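Local coordinates for putative cell surface protein, similar to internalin proteins (Listeria monocytogenes EGD-e, PDB 5KZS) that is of unknown function but is a putative cell-surface leucine-rich-repeat protein, similar to the internalins, at residues Thr87-Leu101 with Ser115-Thr129. Numbering follows the deposited sequence.
Sequences TEFPDISTIPHLNTL and SLPDYQNYPEMVTIT
Tyr-122 reaches from its turn into the backbone of Pro-90 to Ile-92, where its hydroxyl OH plays two roles: it donates to Pro-90 O at 2.6 Å, an oxygen near the ring plane, and accepts from Ile-92 N at 3.1 Å. These two bonds fix the phenol end. Over one ring face sits Leu-98, whose CD2 lies 3.8 Å from the Tyr-122 centroid and 9° off the normal, a well-centred CH-pi contact. Leu-98 CG stands opposite its own backbone N (chi1 -174°), which carries that methyl over the ring.

Tyr-119 OH makes a similar bond to Phe-89 O and accepts from a water that also bridges Phe-89 N and Ser-115 O. The two tyrosines pack together, Tyr-122 CD2 lying 3.6 Å above the Tyr-119 ring plane, off its centre.

Asp-91 grips the backbone just ahead of the turn that begins at Tyr-122: OD2 takes Gln-120 N in a nearly straight bond (174°), while OD1 receives Asn-121 N through its syn lone pair, supplemented weakly by Asn-121 ND2.

Selenomethionine Met-125, also buried, bends so that CE meets Leu-101 CB at 3.5 Å. In the parallel pairing Thr-127 N bonds Asn-99 O, Leu-101 N bonds Thr-127 O and Thr-129 N bonds Leu-101 O; Asn-99 O also takes Val-126 N. Parallel strands with stacked return loops are the signature of the leucine-rich-repeat solenoid of internalins.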
ATOM      1  N   THR A  87       4.085   9.376  17.868  1.00 84.64           N
ATOM      2  CA  THR A  87       3.803   8.026  17.415  1.00 83.54           C
ATOM      3  C   THR A  87       2.330   7.834  16.995  1.00 82.54           C
ATOM      4  O   THR A  87       2.004   6.836  16.376  1.00 81.33           O
ATOM      5  CB  THR A  87       4.350   7.046  18.496  1.00 84.36           C
ATOM      6  OG1 THR A  87       5.511   6.392  17.972  1.00 84.98           O
ATOM      7  CG2 THR A  87       3.326   6.011  19.009  1.00 85.09           C
ATOM      8  N   GLU A  88       1.457   8.791  17.305  1.00 83.69           N
ATOM      9  CA  GLU A  88       0.096   8.813  16.763  1.00 84.47           C
ATOM     10  C   GLU A  88      -0.483  10.201  16.883  1.00 84.08           C
ATOM     11  O   GLU A  88      -0.078  10.967  17.760  1.00 84.67           O
ATOM     12  CB  GLU A  88      -0.818   7.842  17.519  1.00 88.28           C
ATOM     13  CG  GLU A  88      -1.192   8.232  18.953  1.00 90.77           C
ATOM     14  CD  GLU A  88      -2.107   7.209  19.631  1.00 94.88           C
ATOM     15  OE1 GLU A  88      -3.017   7.621  20.387  1.00 96.03           O
ATOM     16  OE2 GLU A  88      -1.927   5.988  19.412  1.00 98.50           O
ATOM     17  N   PHE A  89      -1.443  10.515  16.020  1.00 82.18           N
ATOM     18  CA  PHE A  89      -2.278  11.689  16.232  1.00 80.35           C
ATOM     19  C   PHE A  89      -3.430  11.235  17.125  1.00 81.17           C
ATOM     20  O   PHE A  89      -4.072  10.227  16.815  1.00 79.95           O
ATOM     21  CB  PHE A  89      -2.815  12.253  14.926  1.00 78.99           C
ATOM     22  CG  PHE A  89      -3.496  13.581  15.090  1.00 79.45           C
ATOM     23  CD1 PHE A  89      -2.740  14.755  15.214  1.00 78.04           C
ATOM     24  CD2 PHE A  89      -4.887  13.666  15.157  1.00 79.49           C
ATOM     25  CE1 PHE A  89      -3.357  15.981  15.393  1.00 76.89           C
ATOM     26  CE2 PHE A  89      -5.509  14.897  15.323  1.00 78.93           C
ATOM     27  CZ  PHE A  89      -4.743  16.053  15.446  1.00 77.76           C
ATOM     28  N   PRO A  90      -3.695  11.966  18.230  1.00 80.86           N
ATOM     29  CA  PRO A  90      -4.630  11.456  19.230  1.00 81.10           C
ATOM     30  C   PRO A  90      -6.103  11.577  18.837  1.00 80.69           C
ATOM     31  O   PRO A  90      -6.442  12.240  17.855  1.00 78.48           O
ATOM     32  CB  PRO A  90      -4.326  12.317  20.459  1.00 82.15           C
ATOM     33  CG  PRO A  90      -3.847  13.610  19.901  1.00 81.13           C
ATOM     34  CD  PRO A  90      -3.173  13.298  18.599  1.00 79.93           C
ATOM     35  N   ASP A  91      -6.949  10.920  19.631  1.00 81.95           N
ATOM     36  CA  ASP A  91      -8.389  10.876  19.427  1.00 81.97           C
ATOM     37  C   ASP A  91      -9.019  11.914  20.344  1.00 82.68           C
ATOM     38  O   ASP A  91      -9.512  11.582  21.415  1.00 83.57           O
ATOM     39  CB  ASP A  91      -8.895   9.467  19.764  1.00 82.88           C
ATOM     40  CG  ASP A  91     -10.363   9.236  19.384  1.00 84.14           C
ATOM     41  OD1 ASP A  91     -11.032  10.131  18.807  1.00 81.24           O
ATOM     42  OD2 ASP A  91     -10.848   8.108  19.656  1.00 88.64           O
ATOM     43  N   ILE A  92      -9.002  13.171  19.913  1.00 81.68           N
ATOM     44  CA  ILE A  92      -9.523  14.283  20.707  1.00 80.15           C
ATOM     45  C   ILE A  92     -10.904  14.712  20.238  1.00 79.45           C
ATOM     46  O   ILE A  92     -11.272  14.525  19.087  1.00 80.51           O
ATOM     47  CB  ILE A  92      -8.556  15.488  20.697  1.00 81.99           C
ATOM     48  CG1 ILE A  92      -8.520  16.220  19.339  1.00 81.42           C
ATOM     49  CG2 ILE A  92      -7.151  15.029  21.074  1.00 82.98           C
ATOM     50  CD1 ILE A  92      -7.689  17.490  19.354  1.00 80.89           C
ATOM     51  N   SER A  93     -11.651  15.332  21.136  1.00 81.44           N
ATOM     52  CA  SER A  93     -13.039  15.704  20.870  1.00 81.88           C
ATOM     53  C   SER A  93     -13.204  17.132  20.329  1.00 80.00           C
ATOM     54  O   SER A  93     -14.331  17.567  20.089  1.00 79.88           O
ATOM     55  CB  SER A  93     -13.847  15.536  22.150  1.00 83.55           C
ATOM     56  OG  SER A  93     -13.315  16.355  23.174  1.00 85.41           O
ATOM     57  N   THR A  94     -12.101  17.854  20.119  1.00 78.55           N
ATOM     58  CA  THR A  94     -12.171  19.246  19.659  1.00 76.96           C
ATOM     59  C   THR A  94     -12.047  19.447  18.161  1.00 75.81           C
ATOM     60  O   THR A  94     -11.901  20.579  17.735  1.00 78.05           O
ATOM     61  CB  THR A  94     -11.108  20.125  20.347  1.00 75.73           C
ATOM     62  OG1 THR A  94      -9.805  19.587  20.120  1.00 74.64           O
ATOM     63  CG2 THR A  94     -11.373  20.217  21.837  1.00 77.09           C
ATOM     64  N   ILE A  95     -12.119  18.387  17.356  1.00 76.44           N
ATOM     65  CA  ILE A  95     -12.109  18.521  15.884  1.00 75.44           C
ATOM     66  C   ILE A  95     -13.299  17.786  15.257  1.00 75.92           C
ATOM     67  O   ILE A  95     -13.119  16.866  14.475  1.00 73.93           O
ATOM     68  CB  ILE A  95     -10.774  18.046  15.257  1.00 74.92           C
ATOM     69  CG1 ILE A  95      -9.587  18.357  16.189  1.00 75.38           C
ATOM     70  CG2 ILE A  95     -10.582  18.722  13.902  1.00 74.02           C
ATOM     71  CD1 ILE A  95      -8.211  18.175  15.566  1.00 75.00           C
ATOM     72  N   PRO A  96     -14.530  18.215  15.592  1.00 79.62           N
ATOM     73  CA  PRO A  96     -15.728  17.436  15.244  1.00 81.61           C
ATOM     74  C   PRO A  96     -15.954  17.178  13.759  1.00 81.84           C
ATOM     75  O   PRO A  96     -16.520  16.145  13.416  1.00 83.14           O
ATOM     76  CB  PRO A  96     -16.886  18.277  15.825  1.00 82.34           C
ATOM     77  CG  PRO A  96     -16.319  19.637  16.035  1.00 81.39           C
ATOM     78  CD  PRO A  96     -14.884  19.405  16.390  1.00 80.14           C
ATOM     79  N   HIS A  97     -15.511  18.093  12.898  1.00 82.61           N
ATOM     80  CA  HIS A  97     -15.751  17.982  11.450  1.00 82.95           C
ATOM     81  C   HIS A  97     -14.537  17.512  10.623  1.00 79.07           C
ATOM     82  O   HIS A  97     -14.534  17.651   9.402  1.00 80.25           O
ATOM     83  CB  HIS A  97     -16.307  19.316  10.935  1.00 85.03           C
ATOM     84  CG  HIS A  97     -17.620  19.682  11.550  1.00 89.93           C
ATOM     85  ND1 HIS A  97     -17.749  20.679  12.494  1.00 93.19           N
ATOM     86  CD2 HIS A  97     -18.858  19.155  11.390  1.00 92.67           C
ATOM     87  CE1 HIS A  97     -19.012  20.767  12.872  1.00 94.36           C
ATOM     88  NE2 HIS A  97     -19.704  19.851  12.219  1.00 95.71           N
ATOM     89  N   LEU A  98     -13.542  16.911  11.273  1.00 75.81           N
ATOM     90  CA  LEU A  98     -12.340  16.436  10.587  1.00 74.84           C
ATOM     91  C   LEU A  98     -12.681  15.389   9.516  1.00 77.03           C
ATOM     92  O   LEU A  98     -13.291  14.368   9.820  1.00 79.56           O
ATOM     93  CB  LEU A  98     -11.346  15.855  11.594  1.00 73.47           C
ATOM     94  CG  LEU A  98      -9.957  15.424  11.114  1.00 72.34           C
ATOM     95  CD1 LEU A  98      -9.171  16.588  10.555  1.00 71.38           C
ATOM     96  CD2 LEU A  98      -9.188  14.806  12.267  1.00 72.96           C
ATOM     97  N   ASN A  99     -12.310  15.686   8.270  1.00 78.40           N
ATOM     98  CA  ASN A  99     -12.499  14.803   7.100  1.00 78.89           C
ATOM     99  C   ASN A  99     -11.244  14.035   6.702  1.00 78.36           C
ATOM    100  O   ASN A  99     -11.354  12.948   6.122  1.00 77.61           O
ATOM    101  CB  ASN A  99     -12.954  15.612   5.865  1.00 79.10           C
ATOM    102  CG  ASN A  99     -14.367  16.161   6.002  1.00 80.51           C
ATOM    103  OD1 ASN A  99     -15.220  15.588   6.691  1.00 81.68           O
ATOM    104  ND2 ASN A  99     -14.625  17.276   5.342  1.00 80.06           N
ATOM    105  N   THR A 100     -10.069  14.599   6.978  1.00 77.35           N
ATOM    106  CA  THR A 100      -8.830  14.053   6.463  1.00 78.60           C
ATOM    107  C   THR A 100      -7.723  14.107   7.490  1.00 76.65           C
ATOM    108  O   THR A 100      -7.472  15.142   8.073  1.00 75.37           O
ATOM    109  CB  THR A 100      -8.359  14.846   5.225  1.00 81.23           C
ATOM    110  OG1 THR A 100      -9.392  14.869   4.233  1.00 83.32           O
ATOM    111  CG2 THR A 100      -7.097  14.216   4.615  1.00 81.29           C
ATOM    112  N   LEU A 101      -7.034  12.991   7.662  1.00 76.53           N
ATOM    113  CA  LEU A 101      -5.809  12.930   8.444  1.00 77.05           C
ATOM    114  C   LEU A 101      -4.701  12.538   7.469  1.00 76.38           C
ATOM    115  O   LEU A 101      -4.855  11.561   6.751  1.00 79.92           O
ATOM    116  CB  LEU A 101      -5.952  11.891   9.558  1.00 77.87           C
ATOM    117  CG  LEU A 101      -4.673  11.450  10.275  1.00 78.28           C
ATOM    118  CD1 LEU A 101      -4.042  12.611  11.010  1.00 78.80           C
ATOM    119  CD2 LEU A 101      -4.993  10.331  11.240  1.00 79.81           C
ATOM    120  N   SER A 115       1.207   4.337  15.105  1.00 78.09           N
ATOM    121  CA  SER A 115       0.049   3.483  15.360  1.00 79.33           C
ATOM    122  C   SER A 115      -1.180   4.200  14.841  1.00 79.33           C
ATOM    123  O   SER A 115      -1.157   5.410  14.653  1.00 79.22           O
ATOM    124  CB  SER A 115      -0.108   3.187  16.862  1.00 80.55           C
ATOM    125  OG  SER A 115      -0.491   4.338  17.618  1.00 80.11           O
ATOM    126  N   LEU A 116      -2.256   3.452  14.643  1.00 80.86           N
ATOM    127  CA  LEU A 116      -3.521   3.997  14.170  1.00 82.04           C
ATOM    128  C   LEU A 116      -4.621   3.620  15.156  1.00 83.97           C
ATOM    129  O   LEU A 116      -5.038   2.464  15.177  1.00 87.54           O
ATOM    130  CB  LEU A 116      -3.838   3.439  12.774  1.00 83.08           C
ATOM    131  CG  LEU A 116      -5.264   3.638  12.220  1.00 83.79           C
ATOM    132  CD1 LEU A 116      -5.793   5.070  12.404  1.00 83.32           C
ATOM    133  CD2 LEU A 116      -5.306   3.231  10.757  1.00 81.27           C
ATOM    134  N   PRO A 117      -5.095   4.586  15.976  1.00 85.26           N
ATOM    135  CA  PRO A 117      -6.231   4.333  16.877  1.00 85.86           C
ATOM    136  C   PRO A 117      -7.531   3.922  16.171  1.00 85.80           C
ATOM    137  O   PRO A 117      -7.710   4.167  14.990  1.00 84.96           O
ATOM    138  CB  PRO A 117      -6.428   5.687  17.578  1.00 86.05           C
ATOM    139  CG  PRO A 117      -5.092   6.336  17.553  1.00 84.55           C
ATOM    140  CD  PRO A 117      -4.442   5.880  16.272  1.00 83.73           C
ATOM    141  N   ASP A 118      -8.428   3.287  16.906  1.00 88.19           N
ATOM    142  CA  ASP A 118      -9.783   3.046  16.429  1.00 89.39           C
ATOM    143  C   ASP A 118     -10.562   4.320  16.773  1.00 88.05           C
ATOM    144  O   ASP A 118     -11.255   4.377  17.776  1.00 89.98           O
ATOM    145  CB  ASP A 118     -10.347   1.794  17.130  1.00 91.42           C
ATOM    146  CG  ASP A 118     -11.772   1.450  16.710  1.00 93.35           C
ATOM    147  OD1 ASP A 118     -12.258   1.914  15.665  1.00 93.33           O
ATOM    148  OD2 ASP A 118     -12.424   0.687  17.447  1.00 97.29           O
ATOM    149  N   TYR A 119     -10.417   5.343  15.936  1.00 85.42           N
ATOM    150  CA  TYR A 119     -10.914   6.696  16.247  1.00 85.93           C
ATOM    151  C   TYR A 119     -12.436   6.784  16.414  1.00 87.12           C
ATOM    152  O   TYR A 119     -13.201   6.369  15.537  1.00 87.02           O
ATOM    153  CB  TYR A 119     -10.511   7.706  15.168  1.00 83.94           C
ATOM    154  CG  TYR A 119      -9.036   8.060  15.081  1.00 84.10           C
ATOM    155  CD1 TYR A 119      -8.382   8.710  16.128  1.00 85.58           C
ATOM    156  CD2 TYR A 119      -8.305   7.810  13.917  1.00 84.21           C
ATOM    157  CE1 TYR A 119      -7.036   9.076  16.026  1.00 84.87           C
ATOM    158  CE2 TYR A 119      -6.960   8.166  13.808  1.00 83.41           C
ATOM    159  CZ  TYR A 119      -6.325   8.801  14.858  1.00 82.53           C
ATOM    160  OH  TYR A 119      -4.991   9.146  14.735  1.00 77.71           O
ATOM    161  N   GLN A 120     -12.852   7.348  17.548  1.00 86.50           N
ATOM    162  CA  GLN A 120     -14.261   7.551  17.876  1.00 87.09           C
ATOM    163  C   GLN A 120     -14.747   8.997  17.669  1.00 88.47           C
ATOM    164  O   GLN A 120     -15.939   9.210  17.408  1.00 89.92           O
ATOM    165  CB  GLN A 120     -14.501   7.133  19.331  1.00 87.24           C
ATOM    166  CG  GLN A 120     -14.120   5.691  19.644  1.00 88.25           C
ATOM    167  CD  GLN A 120     -14.945   4.693  18.847  1.00 89.56           C
ATOM    168  OE1 GLN A 120     -16.169   4.658  18.965  1.00 89.88           O
ATOM    169  NE2 GLN A 120     -14.283   3.889  18.011  1.00 90.46           N
ATOM    170  N   ASN A 121     -13.845   9.983  17.785  1.00 87.11           N
ATOM    171  CA  ASN A 121     -14.231  11.405  17.735  1.00 86.15           C
ATOM    172  C   ASN A 121     -14.200  12.074  16.357  1.00 84.52           C
ATOM    173  O   ASN A 121     -14.545  13.249  16.245  1.00 83.11           O
ATOM    174  CB  ASN A 121     -13.388  12.213  18.716  1.00 86.01           C
ATOM    175  CG  ASN A 121     -13.610  11.782  20.149  1.00 86.19           C
ATOM    176  OD1 ASN A 121     -14.691  11.978  20.704  1.00 86.38           O
ATOM    177  ND2 ASN A 121     -12.593  11.192  20.755  1.00 85.79           N
ATOM    178  N   TYR A 122     -13.830  11.328  15.317  1.00 84.86           N
ATOM    179  CA  TYR A 122     -13.862  11.822  13.933  1.00 84.33           C
ATOM    180  C   TYR A 122     -14.864  10.992  13.093  1.00 86.14           C
ATOM    181  O   TYR A 122     -14.458  10.231  12.206  1.00 83.82           O
ATOM    182  CB  TYR A 122     -12.447  11.791  13.334  1.00 82.46           C
ATOM    183  CG  TYR A 122     -11.363  12.277  14.277  1.00 82.05           C
ATOM    184  CD1 TYR A 122     -11.493  13.486  14.962  1.00 82.80           C
ATOM    185  CD2 TYR A 122     -10.203  11.532  14.488  1.00 82.27           C
ATOM    186  CE1 TYR A 122     -10.508  13.932  15.834  1.00 82.55           C
ATOM    187  CE2 TYR A 122      -9.209  11.975  15.354  1.00 83.06           C
ATOM    188  CZ  TYR A 122      -9.367  13.174  16.023  1.00 83.17           C
ATOM    189  OH  TYR A 122      -8.388  13.614  16.883  1.00 84.45           O
ATOM    190  N   PRO A 123     -16.186  11.126  13.385  1.00 87.67           N
ATOM    191  CA  PRO A 123     -17.206  10.369  12.629  1.00 87.66           C
ATOM    192  C   PRO A 123     -17.425  10.823  11.178  1.00 86.60           C
ATOM    193  O   PRO A 123     -18.078  10.114  10.423  1.00 87.17           O
ATOM    194  CB  PRO A 123     -18.485  10.613  13.441  1.00 88.77           C
ATOM    195  CG  PRO A 123     -18.271  11.946  14.085  1.00 87.22           C
ATOM    196  CD  PRO A 123     -16.812  11.970  14.432  1.00 86.36           C
ATOM    197  N   GLU A 124     -16.909  11.995  10.799  1.00 86.93           N
ATOM    198  CA  GLU A 124     -17.042  12.499   9.429  1.00 87.75           C
ATOM    199  C   GLU A 124     -15.787  12.249   8.550  1.00 85.25           C
ATOM    200  O   GLU A 124     -15.685  12.793   7.447  1.00 82.91           O
ATOM    201  CB  GLU A 124     -17.407  13.987   9.475  1.00 88.98           C
ATOM    202  CG  GLU A 124     -18.820  14.240   9.980  1.00 91.91           C
ATOM    203  CD  GLU A 124     -19.206  15.712   9.974  1.00 95.50           C
ATOM    204  OE1 GLU A 124     -18.395  16.550   9.500  1.00 96.91           O
ATOM    205  OE2 GLU A 124     -20.329  16.034  10.443  1.00 97.70           O
HETATM  206  N   MSE A 125     -14.869  11.401   9.036  1.00 82.92           N
HETATM  207  CA  MSE A 125     -13.574  11.131   8.405  1.00 79.94           C
HETATM  208  C   MSE A 125     -13.806  10.408   7.109  1.00 81.56           C
HETATM  209  O   MSE A 125     -14.639   9.501   7.031  1.00 83.00           O
HETATM  210  CB  MSE A 125     -12.727  10.301   9.372  1.00 78.84           C
HETATM  211  CG  MSE A 125     -11.329   9.971   8.888  1.00 79.37           C
HETATM  212 SE   MSE A 125     -10.110  11.482   9.116  1.00 82.60          SE
HETATM  213  CE  MSE A 125      -9.091  10.662  10.586  1.00 84.02           C
ATOM    214  N   VAL A 126     -13.076  10.837   6.081  1.00 80.79           N
ATOM    215  CA  VAL A 126     -13.177  10.300   4.723  1.00 79.11           C
ATOM    216  C   VAL A 126     -11.848   9.689   4.234  1.00 77.38           C
ATOM    217  O   VAL A 126     -11.878   8.679   3.548  1.00 80.49           O
ATOM    218  CB  VAL A 126     -13.742  11.403   3.784  1.00 79.45           C
ATOM    219  CG1 VAL A 126     -13.400  11.185   2.309  1.00 79.94           C
ATOM    220  CG2 VAL A 126     -15.252  11.522   3.979  1.00 80.04           C
ATOM    221  N   THR A 127     -10.702  10.259   4.601  1.00 75.45           N
ATOM    222  CA  THR A 127      -9.408   9.856   4.053  1.00 75.51           C
ATOM    223  C   THR A 127      -8.345   9.787   5.132  1.00 74.78           C
ATOM    224  O   THR A 127      -8.233  10.704   5.928  1.00 77.12           O
ATOM    225  CB  THR A 127      -8.945  10.892   3.011  1.00 76.65           C
ATOM    226  OG1 THR A 127      -9.931  10.990   1.981  1.00 78.58           O
ATOM    227  CG2 THR A 127      -7.576  10.527   2.401  1.00 75.90           C
ATOM    228  N   ILE A 128      -7.541   8.731   5.123  1.00 75.03           N
ATOM    229  CA  ILE A 128      -6.401   8.594   6.038  1.00 76.45           C
ATOM    230  C   ILE A 128      -5.195   8.130   5.250  1.00 75.33           C
ATOM    231  O   ILE A 128      -5.284   7.214   4.432  1.00 75.08           O
ATOM    232  CB  ILE A 128      -6.659   7.579   7.186  1.00 79.75           C
ATOM    233  CG1 ILE A 128      -7.861   8.034   8.016  1.00 82.59           C
ATOM    234  CG2 ILE A 128      -5.417   7.411   8.080  1.00 79.19           C
ATOM    235  CD1 ILE A 128      -8.202   7.138   9.191  1.00 84.23           C
ATOM    236  N   THR A 129      -4.058   8.738   5.549  1.00 74.86           N
ATOM    237  CA  THR A 129      -2.839   8.488   4.821  1.00 75.84           C
ATOM    238  C   THR A 129      -1.696   8.455   5.816  1.00 76.63           C
ATOM    239  O   THR A 129      -1.353   9.486   6.388  1.00 78.44           O
ATOM    240  CB  THR A 129      -2.598   9.606   3.778  1.00 74.57           C
ATOM    241  OG1 THR A 129      -3.761   9.766   2.946  1.00 72.64           O
ATOM    242  CG2 THR A 129      -1.387   9.278   2.918  1.00 74.63           C
TER
HETATM  243  O   HOH W   1      -2.275   8.427  14.453  1.00 75.11           O